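Local coordinates for methyltransferase (PDB 2ESR), which probably transfers methyl groups from S-adenosylmethionine to a substrate not yet identified, at residues 126-129 with 130-134. Numbering follows the deposited sequence.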
loop_
_atom_site.group_PDB
_atom_site.type_symbol
_atom_site.label_atom_id
_atom_site.label_comp_id
_atom_site.label_asym_id
_atom_site.label_seq_id
_atom_site.Cartn_x
_atom_site.Cartn_y
_atom_site.Cartn_z
ATOM N N ASN A 126 -16.119 5.437 -3.675
ATOM C CA ASN A 126 -16.177 5.650 -2.229
ATOM C C ASN A 126 -14.827 5.476 -1.558
ATOM O O ASN A 126 -14.711 4.805 -0.533
ATOM C CB ASN A 126 -17.193 4.698 -1.601
ATOM C CG ASN A 126 -18.524 4.738 -2.306
ATOM O OD1 ASN A 126 -18.784 3.940 -3.209
ATOM N ND2 ASN A 126 -19.372 5.681 -1.916
ATOM N N LEU A 127 -13.808 6.100 -2.140
ATOM C CA LEU A 127 -12.453 6.012 -1.625
ATOM C C LEU A 127 -12.042 7.221 -0.788
ATOM O O LEU A 127 -10.901 7.303 -0.336
ATOM C CB LEU A 127 -11.470 5.860 -2.787
ATOM C CG LEU A 127 -11.590 4.560 -3.588
ATOM C CD1 LEU A 127 -10.752 4.652 -4.857
ATOM C CD2 LEU A 127 -11.136 3.404 -2.722
ATOM N N LEU A 128 -12.967 8.154 -0.587
ATOM C CA LEU A 128 -12.670 9.364 0.178
ATOM C C LEU A 128 -13.319 9.376 1.559
ATOM O O LEU A 128 -14.515 9.120 1.695
ATOM C CB LEU A 128 -13.146 10.596 -0.595
ATOM C CG LEU A 128 -12.609 10.761 -2.019
ATOM C CD1 LEU A 128 -13.221 11.997 -2.647
ATOM C CD2 LEU A 128 -11.085 10.867 -1.994
ATOM N N SER A 129 -12.535 9.685 2.583
ATOM C CA SER A 129 -13.086 9.734 3.934
ATOM C C SER A 129 -14.049 10.910 4.012
ATOM O O SER A 129 -14.030 11.801 3.159
ATOM C CB SER A 129 -11.976 9.931 4.963
ATOM O OG SER A 129 -11.505 11.271 4.942
ATOM N N GLU A 130 -14.905 10.903 5.027
ATOM C CA GLU A 130 -15.861 11.987 5.221
ATOM C C GLU A 130 -15.126 13.323 5.300
ATOM O O GLU A 130 -15.523 14.311 4.674
ATOM C CB GLU A 130 -16.638 11.765 6.524
ATOM C CG GLU A 130 -17.574 10.572 6.505
ATOM C CD GLU A 130 -18.836 10.840 5.706
ATOM O OE1 GLU A 130 -18.728 11.133 4.495
ATOM O OE2 GLU A 130 -19.939 10.757 6.292
ATOM N N GLN A 131 -14.041 13.333 6.066
ATOM C CA GLN A 131 -13.247 14.544 6.289
ATOM C C GLN A 131 -12.047 14.678 5.367
ATOM O O GLN A 131 -11.052 15.318 5.708
ATOM C CB GLN A 131 -12.770 14.569 7.739
ATOM C CG GLN A 131 -13.902 14.642 8.742
ATOM C CD GLN A 131 -14.737 15.887 8.555
ATOM O OE1 GLN A 131 -14.204 16.996 8.496
ATOM N NE2 GLN A 131 -16.053 15.716 8.458
ATOM N N VAL A 132 -12.149 14.090 4.182
ATOM C CA VAL A 132 -11.051 14.140 3.228
ATOM C C VAL A 132 -10.680 15.543 2.752
ATOM O O VAL A 132 -11.516 16.449 2.694
ATOM C CB VAL A 132 -11.387 13.300 1.964
ATOM C CG1 VAL A 132 -12.466 13.991 1.164
ATOM C CG2 VAL A 132 -10.147 13.085 1.109
HETATM N N MSE A 133 -9.405 15.708 2.427
HETATM C CA MSE A 133 -8.908 16.937 1.845
HETATM C C MSE A 133 -8.238 16.475 0.548
HETATM O O MSE A 133 -7.325 15.636 0.577
HETATM C CB MSE A 133 -7.882 17.621 2.751
HETATM C CG MSE A 133 -8.513 18.381 3.897
HETATM SE SE MSE A 133 -7.147 19.312 4.873
HETATM C CE MSE A 133 -6.348 17.815 5.746
ATOM N N VAL A 134 -8.735 16.963 -0.587
ATOM C CA VAL A 134 -8.144 16.638 -1.885
ATOM C C VAL A 134 -7.392 17.901 -2.299
ATOM O O VAL A 134 -7.991 18.935 -2.641
ATOM C CB VAL A 134 -9.213 16.276 -2.940
ATOM C CG1 VAL A 134 -8.537 15.960 -4.275
ATOM C CG2 VAL A 134 -9.996 15.054 -2.479
#
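S129 and V132 close a type I beta turn, a local contact where the chain leaves the short strand 128-129 and swings into strand 132-139 of the central sheet. One backbone bond shuts it: V132 N donates to S129 O at 3.1 Å, with an N-H...O angle of 150°. The donor stands well above the carbonyl plane of S129, 72° out of it, so the bond does not use a lone pair of the carbonyl. With chi1 at 75°, S129 OG turns back over its own backbone and comes within 3.0 Å of V132 N, but the angle there is too poor for a bond; weak hydrogen bonds to F101 O and D102 OD2 engage this hydroxyl instead. Beyond the turn the contact is apolar. The V132 side chain crosses that of L128 at a slant, CG1 lying 3.9 Å from L128 CB and CG2 against L128 CD2, while CG1 also sits against S129 O. Further along, L128 CD2 loosely approaches V134 CG2 at 4.4 Å. At the corner, Q131 NE2 donates to G171 O and OE1 accepts from H173 N, evidently in the C-terminal histidine tag. Upstream, helix 111-124 ends in a Schellman motif with N126 at C-prime; downstream, strand 132-139 runs between parallel strand 101-106 and antiparallel strand 162-169.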